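Local coordinates for protein beta-fructofuranosidase, insoluble isoenzyme CWINV1 (Arabidopsis thaliana, PDB 2OXB) that hydrolyses terminal non-reducing beta-D-fructofuranoside residues, acting on sucrose and 1-kestose and less well on neokestose and levan, as a secreted cell-wall invertase, at residues A[354-359]-A[514-519]; A[363-368]-A[507-512]; A[367-372]-A[477-482]. The protein carries 1 engineered substitution. All coordinates share one frame; numbering follows the deposited sequence.

Overall arrangement
Interactions 1, 2 and 3 join strands and a turn of the C-terminal beta-sandwich of this invertase, a worked example of how segments far apart in sequence hold such a fold together. Interaction 1 pairs neighbouring strands at one rim of a sheet, interaction 3 pairs neighbouring strands inside the other sheet, and interaction 2 sets the turn 363-366, which leads into strand 367-374, against the beginning of strand 510-515. The centres of interactions 2 and 3 lie about 8 Å apart; they share Ala367 and Asp368 and meet through Gln366 and His481. The centre of interaction 1 is about 18 Å from each. All three lie away from the substrate-binding residues, which include Asp19 of the active site and the engineered Gln199.

Interaction 1. Residues A[354-359]-A[514-519]; sequences GSRLEV and FNYGYQ
Ser355 and Asn515 face each other as an antiparallel hydrogen-bonded pair, joined by two weak backbone bonds. Asn515 N donates to Ser355 O at 3.0 Å with an N-H...O angle of 128°; the return bond, from Ser355 N to Asn515 O, is more bent and less certain. The same carbonyl, Ser355 O, also receives a CA-H...O contact from Phe514 CA at 3.3 Å. The side chains of this pair find their polar partners nearby: Asn515 ND2 bonds to Leu351 O and Ser355 OG to Lys352 O. The pair lies within one sheet of a beta-sandwich, the fold of the C-terminal domain in family 32 glycosidases, and the Asn515-Leu351 bond ties it to the end of strand 344-351 in the other sheet; from there the chain crosses over through residues 352-354, and strand 355-359 joins the first sheet as an edge strand beside 510-515. Gly354, with a positive phi of 73°, lies at the end of that crossover, and its carbonyl O meets the edge of the Tyr516 ring, 3.2 Å from CE2. The ring lies there because CG of Tyr516 stands anti to its own carbonyl carbon (chi1 -76°). Its OH reaches Arg356, 3.1 Å from CD, at the edge of the guanidinium, whose plane is nearly perpendicular to the ring. Leu419 and Met412 also touch both of these side chains. An alanine in place of Tyr516 would probably open a gap beside Gly354 and leave the extended Arg356 chain freer to turn. In the adjacent non-hydrogen-bonded pair, whose side chains share one face of the sheet, Arg356 CB rests 3.7 Å from Phe514 CB, beyond which the phenyl ring leads away from strand 355-359 to pack on Val400 and Met412.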
loop_
_atom_site.group_PDB
_atom_site.type_symbol
_atom_site.label_atom_id
_atom_site.label_comp_id
_atom_site.label_asym_id
_atom_site.label_seq_id
_atom_site.Cartn_x
_atom_site.Cartn_y
_atom_site.Cartn_z
ATOM N N GLY A 354 -31.499 -8.485 6.898
ATOM C CA GLY A 354 -31.339 -7.195 7.556
ATOM C C GLY A 354 -31.003 -7.245 9.032
ATOM O O GLY A 354 -31.380 -6.342 9.783
ATOM N N SER A 355 -30.276 -8.279 9.444
ATOM C CA SER A 355 -29.924 -8.445 10.844
ATOM C C SER A 355 -28.478 -8.063 11.124
ATOM O O SER A 355 -27.707 -7.818 10.198
ATOM C CB SER A 355 -30.176 -9.897 11.275
ATOM O OG SER A 355 -29.198 -10.765 10.737
ATOM N N ARG A 356 -28.124 -7.985 12.403
ATOM C CA ARG A 356 -26.763 -7.655 12.817
ATOM C C ARG A 356 -26.533 -8.076 14.262
ATOM O O ARG A 356 -27.334 -7.772 15.150
ATOM C CB ARG A 356 -26.489 -6.156 12.674
ATOM C CG ARG A 356 -27.459 -5.281 13.428
ATOM C CD ARG A 356 -27.113 -3.797 13.335
ATOM N NE ARG A 356 -28.076 -2.972 14.071
ATOM C CZ ARG A 356 -28.287 -3.045 15.386
ATOM N NH1 ARG A 356 -27.602 -3.907 16.129
ATOM N NH2 ARG A 356 -29.190 -2.262 15.964
ATOM N N LEU A 357 -25.446 -8.800 14.502
ATOM C CA LEU A 357 -25.148 -9.226 15.856
ATOM C C LEU A 357 -23.887 -8.499 16.295
ATOM O O LEU A 357 -22.886 -8.453 15.576
ATOM C CB LEU A 357 -24.973 -10.747 15.912
ATOM C CG LEU A 357 -23.711 -11.375 15.342
ATOM C CD1 LEU A 357 -22.607 -11.322 16.380
ATOM C CD2 LEU A 357 -24.001 -12.816 14.963
ATOM N N GLU A 358 -23.941 -7.906 17.471
ATOM C CA GLU A 358 -22.789 -7.181 17.949
ATOM C C GLU A 358 -21.681 -8.086 18.488
ATOM O O GLU A 358 -21.932 -9.210 18.937
ATOM C CB GLU A 358 -23.234 -6.178 19.007
ATOM C CG GLU A 358 -22.117 -5.471 19.709
ATOM C CD GLU A 358 -22.598 -4.232 20.426
ATOM O OE1 GLU A 358 -23.809 -4.170 20.748
ATOM O OE2 GLU A 358 -21.766 -3.321 20.672
ATOM N N VAL A 359 -20.449 -7.590 18.393
ATOM C CA VAL A 359 -19.267 -8.289 18.884
ATOM C C VAL A 359 -18.894 -7.484 20.125
ATOM O O VAL A 359 -18.364 -6.373 20.003
ATOM C CB VAL A 359 -18.102 -8.219 17.867
ATOM C CG1 VAL A 359 -16.989 -9.179 18.278
ATOM C CG2 VAL A 359 -18.600 -8.541 16.475
ATOM N N PHE A 514 -23.151 -7.390 10.111
ATOM C CA PHE A 514 -24.480 -7.231 9.529
ATOM C C PHE A 514 -24.742 -7.931 8.188
ATOM O O PHE A 514 -23.874 -8.592 7.614
ATOM C CB PHE A 514 -24.833 -5.738 9.407
ATOM C CG PHE A 514 -23.983 -4.981 8.427
ATOM C CD1 PHE A 514 -24.332 -3.690 8.043
ATOM C CD2 PHE A 514 -22.844 -5.557 7.870
ATOM C CE1 PHE A 514 -23.562 -2.990 7.114
ATOM C CE2 PHE A 514 -22.068 -4.865 6.940
ATOM C CZ PHE A 514 -22.428 -3.582 6.562
ATOM N N ASN A 515 -25.976 -7.774 7.722
ATOM C CA ASN A 515 -26.472 -8.348 6.479
ATOM C C ASN A 515 -27.856 -7.745 6.317
ATOM O O ASN A 515 -28.836 -8.277 6.825
ATOM C CB ASN A 515 -26.562 -9.878 6.590
ATOM C CG ASN A 515 -27.425 -10.500 5.501
ATOM O OD1 ASN A 515 -27.292 -10.184 4.310
ATOM N ND2 ASN A 515 -28.310 -11.401 5.906
ATOM N N TYR A 516 -27.924 -6.609 5.639
ATOM C CA TYR A 516 -29.190 -5.929 5.425
ATOM C C TYR A 516 -29.809 -6.322 4.088
ATOM O O TYR A 516 -30.791 -5.716 3.648
ATOM C CB TYR A 516 -28.976 -4.413 5.481
ATOM C CG TYR A 516 -28.789 -3.861 6.879
ATOM C CD1 TYR A 516 -27.952 -2.769 7.114
ATOM C CD2 TYR A 516 -29.446 -4.429 7.966
ATOM C CE1 TYR A 516 -27.765 -2.263 8.405
ATOM C CE2 TYR A 516 -29.270 -3.935 9.254
ATOM C CZ TYR A 516 -28.429 -2.856 9.472
ATOM O OH TYR A 516 -28.230 -2.394 10.755
ATOM N N GLY A 517 -29.239 -7.345 3.450
ATOM C CA GLY A 517 -29.739 -7.794 2.162
ATOM C C GLY A 517 -30.970 -8.681 2.246
ATOM O O GLY A 517 -31.491 -8.954 3.331
ATOM N N TYR A 518 -31.452 -9.126 1.090
ATOM C CA TYR A 518 -32.620 -9.994 1.057
ATOM C C TYR A 518 -32.277 -11.337 1.712
ATOM O O TYR A 518 -32.416 -11.498 2.931
ATOM C CB TYR A 518 -33.086 -10.205 -0.388
ATOM C CG TYR A 518 -34.043 -9.150 -0.909
ATOM C CD1 TYR A 518 -35.301 -8.971 -0.318
ATOM C CD2 TYR A 518 -33.713 -8.358 -2.029
ATOM C CE1 TYR A 518 -36.214 -8.037 -0.825
ATOM C CE2 TYR A 518 -34.622 -7.416 -2.547
ATOM C CZ TYR A 518 -35.874 -7.266 -1.939
ATOM O OH TYR A 518 -36.802 -6.379 -2.443
ATOM N N GLN A 519 -31.823 -12.293 0.905
ATOM C CA GLN A 519 -31.455 -13.610 1.405
ATOM C C GLN A 519 -30.548 -13.476 2.620
ATOM O O GLN A 519 -29.698 -12.586 2.682
ATOM C CB GLN A 519 -30.725 -14.421 0.330
ATOM C CG GLN A 519 -31.524 -14.731 -0.927
ATOM C CD GLN A 519 -32.844 -15.435 -0.646
ATOM O OE1 GLN A 519 -33.896 -14.806 -0.639
ATOM N NE2 GLN A 519 -32.792 -16.744 -0.417
#

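Interaction 2. Residues A[363-368]-A[507-512]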
loop_
_atom_site.group_PDB
_atom_site.type_symbol
_atom_site.label_atom_id
_atom_site.label_comp_id
_atom_site.label_asym_id
_atom_site.label_seq_id
_atom_site.Cartn_x
_atom_site.Cartn_y
_atom_site.Cartn_z
ATOM N N THR A 363 -11.736 -4.329 22.191
ATOM C CA THR A 363 -11.469 -2.917 21.975
ATOM C C THR A 363 -11.905 -2.630 20.538
ATOM O O THR A 363 -11.094 -2.638 19.614
ATOM C CB THR A 363 -9.959 -2.564 22.189
ATOM O OG1 THR A 363 -9.126 -3.612 21.678
ATOM C CG2 THR A 363 -9.665 -2.363 23.667
ATOM N N ALA A 364 -13.207 -2.399 20.370
ATOM C CA ALA A 364 -13.793 -2.140 19.065
ATOM C C ALA A 364 -13.006 -1.117 18.211
ATOM O O ALA A 364 -13.059 -1.162 16.972
ATOM C CB ALA A 364 -15.255 -1.706 19.235
ATOM N N ALA A 365 -12.258 -0.234 18.870
ATOM C CA ALA A 365 -11.462 0.799 18.195
ATOM C C ALA A 365 -9.984 0.459 17.968
ATOM O O ALA A 365 -9.224 1.308 17.500
ATOM C CB ALA A 365 -11.550 2.129 18.985
ATOM N N GLN A 366 -9.568 -0.758 18.297
ATOM C CA GLN A 366 -8.162 -1.133 18.136
ATOM C C GLN A 366 -8.004 -2.651 18.116
ATOM O O GLN A 366 -7.271 -3.217 18.920
ATOM C CB GLN A 366 -7.353 -0.535 19.287
ATOM C CG GLN A 366 -5.860 -0.384 19.003
ATOM C CD GLN A 366 -5.108 0.268 20.161
ATOM O OE1 GLN A 366 -5.391 1.407 20.532
ATOM N NE2 GLN A 366 -4.148 -0.459 20.732
ATOM N N ALA A 367 -8.672 -3.297 17.166
ATOM C CA ALA A 367 -8.650 -4.750 17.080
ATOM C C ALA A 367 -8.451 -5.351 15.694
ATOM O O ALA A 367 -8.403 -4.655 14.691
ATOM C CB ALA A 367 -9.945 -5.301 17.690
ATOM N N ASP A 368 -8.353 -6.673 15.663
ATOM C CA ASP A 368 -8.179 -7.424 14.430
ATOM C C ASP A 368 -9.469 -8.204 14.193
ATOM O O ASP A 368 -9.803 -9.121 14.960
ATOM C CB ASP A 368 -7.010 -8.399 14.580
ATOM C CG ASP A 368 -6.638 -9.076 13.273
ATOM O OD1 ASP A 368 -7.548 -9.423 12.490
ATOM O OD2 ASP A 368 -5.431 -9.286 13.030
ATOM N N LYS A 507 -13.050 3.992 24.542
ATOM C CA LYS A 507 -13.870 2.945 25.134
ATOM C C LYS A 507 -15.328 3.063 24.671
ATOM O O LYS A 507 -16.188 2.284 25.098
ATOM C CB LYS A 507 -13.791 3.002 26.673
ATOM C CG LYS A 507 -14.481 4.209 27.342
ATOM C CD LYS A 507 -14.092 4.331 28.834
ATOM C CE LYS A 507 -15.150 5.064 29.676
ATOM N NZ LYS A 507 -15.349 6.500 29.333
ATOM N N SER A 508 -15.608 4.032 23.801
ATOM C CA SER A 508 -16.967 4.206 23.294
ATOM C C SER A 508 -17.038 3.759 21.836
ATOM O O SER A 508 -17.488 4.499 20.973
ATOM C CB SER A 508 -17.432 5.673 23.430
ATOM O OG SER A 508 -16.713 6.555 22.586
ATOM N N SER A 509 -16.608 2.533 21.575
ATOM C CA SER A 509 -16.611 2.001 20.227
ATOM C C SER A 509 -17.371 0.677 20.182
ATOM O O SER A 509 -17.402 -0.073 21.156
ATOM C CB SER A 509 -15.168 1.810 19.760
ATOM O OG SER A 509 -14.359 2.898 20.192
ATOM N N HIS A 510 -17.988 0.389 19.044
ATOM C CA HIS A 510 -18.754 -0.841 18.901
ATOM C C HIS A 510 -18.459 -1.471 17.545
ATOM O O HIS A 510 -18.100 -0.788 16.585
ATOM C CB HIS A 510 -20.262 -0.553 19.033
ATOM C CG HIS A 510 -20.665 0.033 20.356
ATOM N ND1 HIS A 510 -20.137 1.209 20.850
ATOM C CD2 HIS A 510 -21.578 -0.376 21.272
ATOM C CE1 HIS A 510 -20.706 1.497 22.007
ATOM N NE2 HIS A 510 -21.584 0.552 22.285
ATOM N N LEU A 511 -18.608 -2.786 17.475
ATOM C CA LEU A 511 -18.356 -3.526 16.240
ATOM C C LEU A 511 -19.698 -4.112 15.846
ATOM O O LEU A 511 -20.608 -4.172 16.672
ATOM C CB LEU A 511 -17.339 -4.640 16.501
ATOM C CG LEU A 511 -16.490 -5.132 15.332
ATOM C CD1 LEU A 511 -15.779 -3.952 14.669
ATOM C CD2 LEU A 511 -15.484 -6.150 15.842
ATOM N N PHE A 512 -19.831 -4.549 14.602
ATOM C CA PHE A 512 -21.101 -5.093 14.158
ATOM C C PHE A 512 -20.993 -5.975 12.942
ATOM O O PHE A 512 -20.357 -5.614 11.953
ATOM C CB PHE A 512 -22.082 -3.959 13.843
ATOM C CG PHE A 512 -22.757 -3.380 15.054
ATOM C CD1 PHE A 512 -23.838 -4.041 15.646
ATOM C CD2 PHE A 512 -22.301 -2.182 15.616
ATOM C CE1 PHE A 512 -24.457 -3.524 16.777
ATOM C CE2 PHE A 512 -22.905 -1.653 16.748
ATOM C CZ PHE A 512 -23.991 -2.324 17.334
#
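Ser509 and the pair Ala364-Ala365 meet almost entirely through small groups, a useful example of close approach without a bond between the segments. From its backbone, Ser509 points its side chain toward the turn. CB comes first, 3.6 Å from the methyl of Ala364 and 3.7 Å from Ala365 N, so it rests over the backbone between the two alanines. The tip, OG, goes on to the second methyl and lies 3.2 Å from Ala365 CB. With OG anti to the carbonyl carbon of Ser509, beside its own backbone N (chi1 -40°), the hydroxyl is also placed to hydrogen-bond Gly506 O, which gives this polar atom a partner within its own loop. The methyl of Ala364 works in the opposite direction: it points at the other segment and lies against the Ser509-His510 peptide, 3.3 Å from Ser509 O and 3.4 Å from His510 N. The backbone N of Leu511 is next, 3.9 Å from Ala364 CB, while the Leu511 side chain packs on Val413 and Val359.

The alanines are presented by a type I beta turn from Thr363 to Gln366, closed by the bond from Gln366 N to Thr363 O at 2.8 Å. Thr363 N is bonded to Ser530 OG, and Ala365 also touches His481. Such a turn is typical of the end of a beta-sandwich: leading into strand 367-374 of one sheet, it rests its methyls on Ser509 and the first residues of strand 510-515 in the other.

Interaction 3. Residues A[367-372]-A[477-482]; sequences ADVEVL and ALIDHS
Val369 and Ala477 form an antiparallel hydrogen-bonded pair, tied in both directions. Val369 N donates to Ala477 O at 2.6 Å and almost straight (173°), while Ala477 N returns a bond of 2.9 Å to Val369 O. A third bond, Ile479 N to Ala367 O, is more bent (137°). The tight packing lies on the face carrying Val369 and Ala477, whose CB atoms are 3.5 Å apart. Val369 CG2, anti to its carbonyl carbon, reaches CG1 of Ile479 at 3.4 Å. Val369 and Ile479 continue onto Leu411 and Val413 of strand 406-415, so this face belongs to the core between the two sheets of the sandwich.

The face carrying Asp368 and Leu478 is looser: Asp368 OD2 and Leu478 CD1 come only to 4.3 Å. Here the carboxylate turns instead to salt bridges with Arg476 and Arg339. Apolar side chains thus fill the face toward the other sheet, while the opposite face mixes Leu478 with a buried aspartate, whose two arginine partners would be expected to favour its ionised form.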
loop_
_atom_site.group_PDB
_atom_site.type_symbol
_atom_site.label_atom_id
_atom_site.label_comp_id
_atom_site.label_asym_id
_atom_site.label_seq_id
_atom_site.Cartn_x
_atom_site.Cartn_y
_atom_site.Cartn_z
ATOM N N ALA A 367 -8.672 -3.297 17.166
ATOM C CA ALA A 367 -8.650 -4.750 17.080
ATOM C C ALA A 367 -8.451 -5.351 15.694
ATOM O O ALA A 367 -8.403 -4.655 14.691
ATOM C CB ALA A 367 -9.945 -5.301 17.690
ATOM N N ASP A 368 -8.353 -6.673 15.663
ATOM C CA ASP A 368 -8.179 -7.424 14.430
ATOM C C ASP A 368 -9.469 -8.204 14.193
ATOM O O ASP A 368 -9.803 -9.121 14.960
ATOM C CB ASP A 368 -7.010 -8.399 14.580
ATOM C CG ASP A 368 -6.638 -9.076 13.273
ATOM O OD1 ASP A 368 -7.548 -9.423 12.490
ATOM O OD2 ASP A 368 -5.431 -9.286 13.030
ATOM N N VAL A 369 -10.205 -7.845 13.145
ATOM C CA VAL A 369 -11.448 -8.548 12.855
ATOM C C VAL A 369 -11.190 -9.595 11.794
ATOM O O VAL A 369 -10.247 -9.480 11.027
ATOM C CB VAL A 369 -12.547 -7.606 12.333
ATOM C CG1 VAL A 369 -13.897 -8.319 12.394
ATOM C CG2 VAL A 369 -12.562 -6.317 13.133
ATOM N N GLU A 370 -12.029 -10.617 11.748
ATOM C CA GLU A 370 -11.853 -11.667 10.759
ATOM C C GLU A 370 -13.116 -12.543 10.711
ATOM O O GLU A 370 -13.504 -13.150 11.708
ATOM C CB GLU A 370 -10.598 -12.482 11.109
ATOM C CG GLU A 370 -10.097 -13.380 9.999
ATOM C CD GLU A 370 -8.715 -13.951 10.277
ATOM O OE1 GLU A 370 -7.817 -13.169 10.666
ATOM O OE2 GLU A 370 -8.515 -15.179 10.098
ATOM N N VAL A 371 -13.766 -12.583 9.551
ATOM C CA VAL A 371 -15.003 -13.353 9.375
ATOM C C VAL A 371 -14.902 -14.326 8.203
ATOM O O VAL A 371 -14.078 -14.163 7.299
ATOM C CB VAL A 371 -16.219 -12.417 9.089
ATOM C CG1 VAL A 371 -17.523 -13.141 9.369
ATOM C CG2 VAL A 371 -16.113 -11.145 9.910
ATOM N N LEU A 372 -15.757 -15.338 8.222
ATOM C CA LEU A 372 -15.804 -16.323 7.155
ATOM C C LEU A 372 -17.285 -16.520 6.854
ATOM O O LEU A 372 -17.962 -17.304 7.513
ATOM C CB LEU A 372 -15.149 -17.634 7.610
ATOM C CG LEU A 372 -13.861 -18.077 6.885
ATOM C CD1 LEU A 372 -12.742 -17.068 7.098
ATOM C CD2 LEU A 372 -13.434 -19.453 7.401
ATOM N N ALA A 477 -10.253 -7.372 9.020
ATOM C CA ALA A 477 -10.318 -5.948 9.262
ATOM C C ALA A 477 -9.382 -5.508 10.370
ATOM O O ALA A 477 -9.589 -5.844 11.526
ATOM C CB ALA A 477 -11.736 -5.562 9.612
ATOM N N LEU A 478 -8.334 -4.781 10.014
ATOM C CA LEU A 478 -7.428 -4.260 11.018
ATOM C C LEU A 478 -8.180 -3.048 11.526
ATOM O O LEU A 478 -8.673 -2.250 10.721
ATOM C CB LEU A 478 -6.132 -3.779 10.389
ATOM C CG LEU A 478 -5.029 -4.757 10.007
ATOM C CD1 LEU A 478 -4.543 -5.482 11.253
ATOM C CD2 LEU A 478 -5.541 -5.723 8.962
ATOM N N ILE A 479 -8.282 -2.895 12.842
ATOM C CA ILE A 479 -8.998 -1.748 13.400
ATOM C C ILE A 479 -8.101 -0.855 14.260
ATOM O O ILE A 479 -7.607 -1.277 15.300
ATOM C CB ILE A 479 -10.196 -2.203 14.264
ATOM C CG1 ILE A 479 -10.950 -3.338 13.562
ATOM C CG2 ILE A 479 -11.130 -1.025 14.513
ATOM C CD1 ILE A 479 -11.397 -3.021 12.147
ATOM N N ASP A 480 -7.896 0.388 13.845
ATOM C CA ASP A 480 -7.054 1.261 14.650
ATOM C C ASP A 480 -7.463 2.741 14.695
ATOM O O ASP A 480 -6.686 3.631 14.335
ATOM C CB ASP A 480 -5.600 1.138 14.200
ATOM C CG ASP A 480 -4.627 1.486 15.307
ATOM O OD1 ASP A 480 -5.010 2.294 16.180
ATOM O OD2 ASP A 480 -3.486 0.969 15.306
ATOM N N HIS A 481 -8.687 2.994 15.144
ATOM C CA HIS A 481 -9.195 4.355 15.269
ATOM C C HIS A 481 -9.353 4.996 13.896
ATOM O O HIS A 481 -10.152 4.534 13.079
ATOM C CB HIS A 481 -8.241 5.177 16.152
ATOM C CG HIS A 481 -7.868 4.491 17.434
ATOM N ND1 HIS A 481 -8.726 4.400 18.509
ATOM C CD2 HIS A 481 -6.750 3.814 17.791
ATOM C CE1 HIS A 481 -8.154 3.696 19.470
ATOM N NE2 HIS A 481 -6.955 3.328 19.060
ATOM N N SER A 482 -8.584 6.053 13.656
ATOM C CA SER A 482 -8.607 6.785 12.395
ATOM C C SER A 482 -8.373 5.931 11.142
ATOM O O SER A 482 -8.909 6.232 10.079
ATOM C CB SER A 482 -7.553 7.896 12.430
ATOM O OG SER A 482 -6.238 7.349 12.492
#